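Insecticyanin A form (Manduca sexta, PDB 1Z24) binds the bile pigment biliverdin IX gamma in its lipocalin barrel and, mixed with lipoprotein-bound carotenes, gives hornworms their green camouflage. Local coordinates at residues Gly52-Ser60 with Glu68-Ile76; Leu106-Tyr117 with Val149-Ile160. All coordinates share one frame; numbering follows the deposited sequence.

In the fold
Both contacts involve the wall of the lipocalin barrel, but on opposite sides of the chain's centre, their own centres about 22 Å apart and their nearest atoms about 9 Å apart. Contact 1 comes first along the chain and is complete before contact 2 begins: it pairs strands 55-63 and 66-76, a hairpin of the barrel wall. Contact 2 follows with the hairpin of strands 97-108 and 113-122, onto whose outer side helix 144-154 and the chain after it are packed. Strand 88-94 links the two hairpins in the same curled sheet. Contact 1 turns one face to the biliverdin pocket; contact 2 joins the helix to the outside of the wall, whose inner side still meets the pigment at N116.

Contact 1 of 2, residues Gly52-Ser60 with Glu68-Ile76; sequences GKKASVYNS and EYMEGDLEI. With BLV (biliverdin IX gamma chromophore), chain B.
This is a beta hairpin in the lipocalin barrel wall, strands 55-63 and 66-76 running antiparallel, with one face turned to the biliverdin pocket. V57 and G72 form a hydrogen-bonded pair, V57 N to G72 O at 2.8 Å and G72 N back to V57 O. N59 and M70 form the next such pair, N59 N to M70 O and M70 N to N59 O. G72 has no side chain, and V57 CG1 lies against its carbonyl and reaches L74 CB on the pocket-side face, where F92 of strand 88-94 also touches V57.

On the other face Y58 and Y69 set their rings nearly parallel, planes 25° apart, but displaced so far that little of one lies over the other. Y58 CG stands anti to the backbone N (chi1 177°), which carries CE1 to 3.4 Å from Y69 CD1 and sets OH beside Y69 CG. E71 OE1 comes to the edge of the Y58 ring, its carboxylate almost perpendicular to that ring.

N59 and M70 bring their side chains against the chromophore, and S60 N and E68 O approach it by their backbones. N59 CB sits 3.5 Å from the methyl CMC, while its ND2 lies 3.8 Å from M70 SD. M70 SD is 3.4 Å from biliverdin C1D, and a bend of the chain at chi3 (80°) brings CE near C4D.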
# COMPACT_ATOMS: atom_id res chain seq x y z
N GLY A 52 -12.26 33.96 0.55
CA GLY A 52 -11.23 34.18 -0.45
C GLY A 52 -9.96 34.38 0.35
O GLY A 52 -8.82 34.29 -0.11
N LYS A 53 -10.22 34.64 1.62
CA LYS A 53 -9.17 34.86 2.56
C LYS A 53 -9.45 33.97 3.71
O LYS A 53 -8.56 33.47 4.39
CB LYS A 53 -9.19 36.33 3.06
CG LYS A 53 -7.85 36.88 3.63
CD LYS A 53 -7.93 38.23 4.37
CE LYS A 53 -6.71 38.53 5.27
NZ LYS A 53 -5.96 39.77 4.97
N LYS A 54 -10.73 33.78 3.94
CA LYS A 54 -11.02 32.95 5.07
C LYS A 54 -12.05 31.89 4.83
O LYS A 54 -13.07 32.13 4.18
CB LYS A 54 -11.29 33.71 6.31
CG LYS A 54 -11.40 32.78 7.51
CD LYS A 54 -11.74 33.53 8.81
CE LYS A 54 -12.80 32.90 9.76
NZ LYS A 54 -13.54 33.88 10.62
N ALA A 55 -11.75 30.73 5.40
CA ALA A 55 -12.63 29.58 5.29
C ALA A 55 -13.05 29.05 6.65
O ALA A 55 -12.26 29.03 7.57
CB ALA A 55 -11.98 28.55 4.41
N SER A 56 -14.30 28.64 6.77
CA SER A 56 -14.80 28.12 8.04
C SER A 56 -15.59 26.84 7.84
O SER A 56 -15.99 26.50 6.74
CB SER A 56 -15.67 29.11 8.73
OG SER A 56 -16.81 29.37 7.99
N VAL A 57 -15.81 26.12 8.91
CA VAL A 57 -16.57 24.88 8.78
C VAL A 57 -17.72 24.78 9.77
O VAL A 57 -17.62 25.22 10.91
CB VAL A 57 -15.67 23.60 8.76
CG1 VAL A 57 -14.42 23.75 9.57
CG2 VAL A 57 -16.37 22.36 9.24
N TYR A 58 -18.80 24.21 9.33
CA TYR A 58 -19.92 23.99 10.15
C TYR A 58 -20.30 22.52 9.92
O TYR A 58 -20.77 22.13 8.85
CB TYR A 58 -21.08 24.94 9.78
CG TYR A 58 -22.29 24.62 10.64
CD1 TYR A 58 -22.45 25.24 11.89
CD2 TYR A 58 -23.28 23.74 10.24
CE1 TYR A 58 -23.53 24.97 12.72
CE2 TYR A 58 -24.39 23.47 11.05
CZ TYR A 58 -24.50 24.08 12.29
OH TYR A 58 -25.58 23.87 13.07
N ASN A 59 -20.09 21.68 10.93
CA ASN A 59 -20.45 20.29 10.79
C ASN A 59 -21.61 19.94 11.70
O ASN A 59 -21.70 20.38 12.86
CB ASN A 59 -19.32 19.37 11.31
CG ASN A 59 -18.11 19.08 10.42
OD1 ASN A 59 -18.17 19.20 9.15
ND2 ASN A 59 -16.97 18.70 11.13
N SER A 60 -22.51 19.12 11.20
CA SER A 60 -23.62 18.72 11.99
C SER A 60 -24.20 17.40 11.62
O SER A 60 -24.10 16.89 10.52
CB SER A 60 -24.76 19.76 11.98
OG SER A 60 -25.56 19.68 10.79
N GLU A 68 -26.40 17.93 16.84
CA GLU A 68 -25.09 18.30 17.33
C GLU A 68 -24.23 18.91 16.23
O GLU A 68 -24.18 18.44 15.05
CB GLU A 68 -24.37 17.16 18.01
CG GLU A 68 -25.22 16.61 19.12
CD GLU A 68 -24.62 15.35 19.66
OE1 GLU A 68 -23.52 14.95 19.32
OE2 GLU A 68 -25.37 14.73 20.51
N TYR A 69 -23.53 19.98 16.62
CA TYR A 69 -22.71 20.61 15.63
C TYR A 69 -21.36 21.08 16.14
O TYR A 69 -21.11 21.12 17.35
CB TYR A 69 -23.50 21.71 14.97
CG TYR A 69 -23.83 22.76 15.95
CD1 TYR A 69 -23.01 23.90 15.95
CD2 TYR A 69 -24.92 22.64 16.82
CE1 TYR A 69 -23.29 24.94 16.84
CE2 TYR A 69 -25.22 23.68 17.72
CZ TYR A 69 -24.39 24.81 17.70
OH TYR A 69 -24.62 25.87 18.56
N MET A 70 -20.49 21.42 15.18
CA MET A 70 -19.15 21.89 15.47
C MET A 70 -18.81 23.00 14.53
O MET A 70 -19.10 22.91 13.33
CB MET A 70 -18.13 20.82 15.04
CG MET A 70 -18.26 19.51 15.73
SD MET A 70 -17.37 18.17 14.89
CE MET A 70 -15.68 18.38 15.39
N GLU A 71 -18.20 24.04 15.06
CA GLU A 71 -17.79 25.17 14.26
C GLU A 71 -16.29 25.30 14.29
O GLU A 71 -15.70 25.20 15.36
CB GLU A 71 -18.43 26.45 14.79
CG GLU A 71 -19.96 26.29 14.95
CD GLU A 71 -20.71 27.60 15.17
OE1 GLU A 71 -21.25 28.16 14.26
OE2 GLU A 71 -20.70 28.07 16.40
N GLY A 72 -15.63 25.49 13.13
CA GLY A 72 -14.19 25.61 13.17
C GLY A 72 -13.67 26.34 11.98
O GLY A 72 -14.44 26.86 11.19
N ASP A 73 -12.35 26.35 11.87
CA ASP A 73 -11.68 26.99 10.80
C ASP A 73 -11.22 25.96 9.82
O ASP A 73 -11.00 24.80 10.15
CB ASP A 73 -10.49 27.77 11.38
CG ASP A 73 -10.96 28.88 12.35
OD1 ASP A 73 -10.55 28.98 13.51
OD2 ASP A 73 -11.83 29.73 11.81
N LEU A 74 -11.07 26.43 8.61
CA LEU A 74 -10.63 25.56 7.55
C LEU A 74 -9.52 26.22 6.76
O LEU A 74 -9.60 27.40 6.44
CB LEU A 74 -11.86 25.24 6.64
CG LEU A 74 -11.58 24.06 5.69
CD1 LEU A 74 -12.84 23.50 5.06
CD2 LEU A 74 -10.72 24.48 4.54
N GLU A 75 -8.50 25.46 6.40
CA GLU A 75 -7.42 26.02 5.62
C GLU A 75 -6.75 24.94 4.80
O GLU A 75 -6.81 23.74 5.13
CB GLU A 75 -6.41 26.59 6.60
CG GLU A 75 -5.58 27.74 6.12
CD GLU A 75 -4.53 27.99 7.11
OE1 GLU A 75 -3.60 28.77 6.93
OE2 GLU A 75 -4.74 27.26 8.19
N ILE A 76 -6.10 25.37 3.72
CA ILE A 76 -5.42 24.41 2.92
C ILE A 76 -4.20 23.94 3.69
O ILE A 76 -3.47 24.71 4.33
CB ILE A 76 -4.90 25.01 1.61
CG1 ILE A 76 -6.00 25.56 0.70
CG2 ILE A 76 -4.05 23.99 0.81
CD1 ILE A 76 -7.04 24.55 0.20
NA BLV B . -13.35 13.33 10.99
C1A BLV B . -12.41 12.78 11.80
C2A BLV B . -11.09 12.75 11.21
C3A BLV B . -11.22 13.32 9.98
C4A BLV B . -12.65 13.67 9.85
CMA BLV B . -10.15 13.52 8.84
OA BLV B . -12.68 12.36 12.91
CAA BLV B . -9.88 12.15 11.82
CBA BLV B . -10.09 10.68 11.62
CGA BLV B . -9.00 9.93 12.39
O1A BLV B . -8.05 9.44 11.84
O2A BLV B . -9.09 9.85 13.57
CHB BLV B . -13.18 14.25 8.70
NB BLV B . -15.53 14.58 9.30
C1B BLV B . -14.51 14.45 8.38
C2B BLV B . -15.01 14.60 7.04
C3B BLV B . -16.32 14.81 7.16
C4B BLV B . -16.65 14.78 8.60
CMB BLV B . -14.20 14.54 5.76
CAB BLV B . -17.30 15.01 6.04
CBB BLV B . -18.49 14.36 6.23
CHC BLV B . -17.93 15.01 9.10
NC BLV B . -17.82 14.73 11.51
C1C BLV B . -18.41 15.18 10.37
C2C BLV B . -19.68 15.86 10.66
C3C BLV B . -19.91 15.89 11.98
C4C BLV B . -18.70 15.15 12.54
CMC BLV B . -20.50 16.51 9.65
CAC BLV B . -21.05 16.43 12.86
CBC BLV B . -20.83 16.76 14.15
CHD BLV B . -18.51 14.82 13.92
ND BLV B . -16.05 15.03 14.03
C1D BLV B . -17.32 14.78 14.62
C2D BLV B . -17.15 14.51 16.08
C3D BLV B . -15.81 14.60 16.37
C4D BLV B . -15.17 14.92 15.10
CMD BLV B . -18.21 14.18 17.09
OD BLV B . -13.98 15.09 14.99
CAD BLV B . -15.16 14.43 17.68
CBD BLV B . -14.83 15.80 18.23
CGD BLV B . -13.94 15.70 19.52
O1D BLV B . -14.45 15.74 20.59
O2D BLV B . -12.73 15.57 19.46

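Contact 2 of 2, residues Leu106-Tyr117 with Val149-Ile160; sequences LATDYKNYAINY and VDNVLKTFSHLI
L106 lays its CD1 over one face of the F156 ring, a CH-pi contact 4.1 Å from the centroid and 15° off the normal, while L106 CB meets the ring at CZ and CE2. T155 OG1 sits over the opposite face, itself bonded to V152 O in the carbonyl plane. F156 CE2 also approaches A107 CB, at 4.2 Å. Beyond the ring, L106 CD1 and I160 CD1 meet tip to tip at 3.8 Å. With F156 cut back to an alanine, L106 CD1 would probably lose the ring it lies on and a gap would open beside A107 CB.

V152 CG1 touches both A107 CB and I115 CD1, 3.7 Å and 3.6 Å away. I115 keeps CG1 anti to its carbonyl carbon (chi1 -57°), and from there CD1 also approaches L153 CG. This is the lipocalin helix laid on the outside of the barrel, and its segment 149-154 runs at 29° to strand 113-117; a classic beta bulge puts L106 and A107 opposite I115. V149 CG2 rests 3.7 Å from Y113 CB, and I160 CG1 comes to the edge of the Y117 ring.

No hydrogen bond crosses this apolar seam. L106, Y113, I115, Y117, V149 and I160 are buried in it, whereas V152, L153 and F156 remain partly open to solvent. Beyond the contact the turn between the two strands faces solvent at K111; there D109 OD1 accepts from N112 N and Y113 N on opposite faces of its carboxylate, and N112 ND2 bonds to D109 OD2 at 2.7 Å.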
# COMPACT_ATOMS: atom_id res chain seq x y z
N LEU A 106 -9.38 12.64 -2.53
CA LEU A 106 -8.87 11.79 -3.59
C LEU A 106 -9.37 12.21 -4.97
O LEU A 106 -8.67 12.13 -5.98
CB LEU A 106 -9.37 10.35 -3.38
CG LEU A 106 -8.92 9.71 -2.09
CD1 LEU A 106 -9.06 8.19 -2.14
CD2 LEU A 106 -7.50 10.17 -1.80
N ALA A 107 -10.62 12.63 -5.02
CA ALA A 107 -11.24 13.06 -6.28
C ALA A 107 -12.56 13.80 -6.07
O ALA A 107 -13.30 13.56 -5.13
CB ALA A 107 -11.70 11.80 -7.00
N THR A 108 -12.86 14.71 -6.99
CA THR A 108 -14.07 15.46 -6.94
C THR A 108 -14.31 16.24 -8.23
O THR A 108 -13.38 16.65 -8.94
CB THR A 108 -13.92 16.53 -5.86
OG1 THR A 108 -15.18 17.18 -5.72
CG2 THR A 108 -12.87 17.62 -6.21
N ASP A 109 -15.58 16.45 -8.51
CA ASP A 109 -15.96 17.25 -9.68
C ASP A 109 -16.48 18.61 -9.21
O ASP A 109 -17.01 19.38 -9.97
CB ASP A 109 -17.00 16.73 -10.62
CG ASP A 109 -18.30 16.52 -9.92
OD1 ASP A 109 -18.51 16.71 -8.72
OD2 ASP A 109 -19.15 16.13 -10.77
N TYR A 110 -16.32 18.88 -7.91
CA TYR A 110 -16.71 20.12 -7.23
C TYR A 110 -18.21 20.43 -7.15
O TYR A 110 -18.69 20.89 -6.12
CB TYR A 110 -15.97 21.34 -7.76
CG TYR A 110 -14.48 21.21 -7.70
CD1 TYR A 110 -13.87 21.49 -6.47
CD2 TYR A 110 -13.69 20.84 -8.80
CE1 TYR A 110 -12.49 21.42 -6.33
CE2 TYR A 110 -12.30 20.74 -8.66
CZ TYR A 110 -11.71 21.04 -7.42
OH TYR A 110 -10.36 20.93 -7.27
N LYS A 111 -18.96 20.20 -8.23
CA LYS A 111 -20.39 20.48 -8.22
C LYS A 111 -21.23 19.34 -7.71
O LYS A 111 -22.34 19.58 -7.28
CB LYS A 111 -20.96 20.57 -9.61
CG LYS A 111 -20.10 21.43 -10.45
CD LYS A 111 -20.41 22.89 -10.19
CE LYS A 111 -19.75 23.83 -11.20
NZ LYS A 111 -18.44 24.37 -10.75
N ASN A 112 -20.76 18.10 -7.76
CA ASN A 112 -21.66 17.05 -7.28
C ASN A 112 -21.13 16.04 -6.27
O ASN A 112 -21.87 15.58 -5.42
CB ASN A 112 -21.92 16.09 -8.45
CG ASN A 112 -22.49 16.87 -9.56
OD1 ASN A 112 -23.53 17.46 -9.41
ND2 ASN A 112 -21.76 16.97 -10.63
N TYR A 113 -19.87 15.63 -6.40
CA TYR A 113 -19.36 14.63 -5.48
C TYR A 113 -17.90 14.88 -5.13
O TYR A 113 -17.15 15.59 -5.84
CB TYR A 113 -19.45 13.20 -6.13
CG TYR A 113 -18.32 13.00 -7.12
CD1 TYR A 113 -17.07 12.49 -6.74
CD2 TYR A 113 -18.49 13.37 -8.46
CE1 TYR A 113 -16.01 12.40 -7.65
CE2 TYR A 113 -17.46 13.27 -9.39
CZ TYR A 113 -16.22 12.79 -8.97
OH TYR A 113 -15.22 12.70 -9.88
N ALA A 114 -17.53 14.26 -4.03
CA ALA A 114 -16.18 14.28 -3.53
C ALA A 114 -15.90 12.96 -2.85
O ALA A 114 -16.79 12.40 -2.21
CB ALA A 114 -15.81 15.39 -2.54
N ILE A 115 -14.67 12.47 -2.98
CA ILE A 115 -14.21 11.24 -2.33
C ILE A 115 -13.05 11.67 -1.44
O ILE A 115 -11.96 12.04 -1.93
CB ILE A 115 -13.87 10.08 -3.25
CG1 ILE A 115 -15.08 9.76 -4.11
CG2 ILE A 115 -13.50 8.84 -2.46
CD1 ILE A 115 -14.65 8.90 -5.29
N ASN A 116 -13.31 11.65 -0.12
CA ASN A 116 -12.35 12.05 0.93
C ASN A 116 -11.80 10.85 1.68
O ASN A 116 -12.47 9.83 1.79
CB ASN A 116 -12.99 13.06 1.91
CG ASN A 116 -13.05 14.45 1.31
OD1 ASN A 116 -13.21 15.44 2.01
ND2 ASN A 116 -12.93 14.53 0.06
N TYR A 117 -10.60 10.99 2.20
CA TYR A 117 -10.00 9.87 2.90
C TYR A 117 -8.94 10.27 3.90
O TYR A 117 -8.53 11.38 3.91
CB TYR A 117 -9.24 9.19 1.74
CG TYR A 117 -8.09 8.19 1.99
CD1 TYR A 117 -8.34 6.81 1.92
CD2 TYR A 117 -6.79 8.62 2.25
CE1 TYR A 117 -7.34 5.86 2.11
CE2 TYR A 117 -5.77 7.69 2.42
CZ TYR A 117 -6.05 6.32 2.35
OH TYR A 117 -5.04 5.42 2.52
N VAL A 149 -19.26 8.19 -9.64
CA VAL A 149 -18.62 7.87 -8.37
C VAL A 149 -18.12 6.44 -8.32
O VAL A 149 -17.01 6.13 -7.92
CB VAL A 149 -19.68 8.12 -7.26
CG1 VAL A 149 -19.26 7.52 -5.94
CG2 VAL A 149 -19.88 9.61 -7.06
N ASP A 150 -18.95 5.53 -8.75
CA ASP A 150 -18.53 4.17 -8.70
C ASP A 150 -17.34 3.88 -9.56
O ASP A 150 -16.54 3.00 -9.24
CB ASP A 150 -19.58 3.27 -9.33
CG ASP A 150 -20.83 3.00 -8.54
OD1 ASP A 150 -21.84 2.59 -9.13
OD2 ASP A 150 -20.72 3.24 -7.22
N ASN A 151 -17.22 4.55 -10.67
CA ASN A 151 -16.09 4.26 -11.52
C ASN A 151 -14.81 4.88 -11.00
O ASN A 151 -13.72 4.34 -11.16
CB ASN A 151 -16.39 4.80 -12.89
CG ASN A 151 -17.04 3.73 -13.74
OD1 ASN A 151 -16.36 3.01 -14.48
ND2 ASN A 151 -18.38 3.60 -13.64
N VAL A 152 -14.95 6.03 -10.37
CA VAL A 152 -13.80 6.71 -9.83
C VAL A 152 -13.26 5.89 -8.64
O VAL A 152 -12.02 5.59 -8.52
CB VAL A 152 -14.15 8.17 -9.46
CG1 VAL A 152 -13.09 8.77 -8.55
CG2 VAL A 152 -14.12 9.08 -10.67
N LEU A 153 -14.20 5.53 -7.78
CA LEU A 153 -13.87 4.73 -6.61
C LEU A 153 -13.11 3.50 -7.00
O LEU A 153 -12.16 3.16 -6.36
CB LEU A 153 -15.10 4.11 -5.97
CG LEU A 153 -15.50 4.86 -4.76
CD1 LEU A 153 -16.61 4.01 -4.23
CD2 LEU A 153 -14.38 4.95 -3.73
N LYS A 154 -13.50 2.93 -8.08
CA LYS A 154 -12.81 1.77 -8.54
C LYS A 154 -11.30 2.01 -8.77
O LYS A 154 -10.44 1.19 -8.46
CB LYS A 154 -13.43 1.50 -9.88
CG LYS A 154 -13.65 0.05 -10.15
CD LYS A 154 -13.87 -0.26 -11.63
CE LYS A 154 -13.51 -1.69 -12.06
NZ LYS A 154 -12.12 -1.86 -12.58
N THR A 155 -10.95 3.20 -9.20
CA THR A 155 -9.54 3.41 -9.38
C THR A 155 -8.81 3.48 -8.06
O THR A 155 -7.61 3.53 -8.00
CB THR A 155 -9.27 4.61 -10.20
OG1 THR A 155 -9.60 5.68 -9.36
CG2 THR A 155 -10.32 4.52 -11.31
N PHE A 156 -9.55 3.49 -6.98
CA PHE A 156 -8.92 3.53 -5.64
C PHE A 156 -9.15 2.26 -4.82
O PHE A 156 -9.04 2.20 -3.58
CB PHE A 156 -9.39 4.73 -4.80
CG PHE A 156 -9.09 6.05 -5.47
CD1 PHE A 156 -7.76 6.46 -5.56
CD2 PHE A 156 -10.08 6.88 -6.00
CE1 PHE A 156 -7.40 7.66 -6.16
CE2 PHE A 156 -9.73 8.10 -6.60
CZ PHE A 156 -8.39 8.48 -6.70
N SER A 157 -9.49 1.19 -5.56
CA SER A 157 -9.78 -0.09 -4.99
C SER A 157 -8.68 -0.61 -4.09
O SER A 157 -8.97 -1.36 -3.16
CB SER A 157 -10.42 -1.08 -6.00
OG SER A 157 -9.43 -1.28 -7.00
N HIS A 158 -7.44 -0.22 -4.32
CA HIS A 158 -6.32 -0.68 -3.49
C HIS A 158 -6.15 0.17 -2.25
O HIS A 158 -5.23 -0.03 -1.47
CB HIS A 158 -4.98 -0.60 -4.28
CG HIS A 158 -4.64 0.77 -4.74
ND1 HIS A 158 -5.42 1.46 -5.63
CD2 HIS A 158 -3.57 1.56 -4.43
CE1 HIS A 158 -4.85 2.63 -5.83
NE2 HIS A 158 -3.73 2.71 -5.12
N LEU A 159 -7.01 1.14 -2.08
CA LEU A 159 -6.87 1.98 -0.93
C LEU A 159 -8.14 1.98 -0.10
O LEU A 159 -8.09 2.21 1.10
CB LEU A 159 -6.66 3.44 -1.26
CG LEU A 159 -5.41 3.67 -2.06
CD1 LEU A 159 -5.47 5.11 -2.49
CD2 LEU A 159 -4.19 3.50 -1.16
N ILE A 160 -9.26 1.73 -0.76
CA ILE A 160 -10.54 1.71 -0.09
C ILE A 160 -11.36 0.52 -0.45
O ILE A 160 -11.59 0.27 -1.61
CB ILE A 160 -11.33 2.93 -0.46
CG1 ILE A 160 -10.63 4.14 0.10
CG2 ILE A 160 -12.78 2.90 0.06
CD1 ILE A 160 -11.13 5.37 -0.66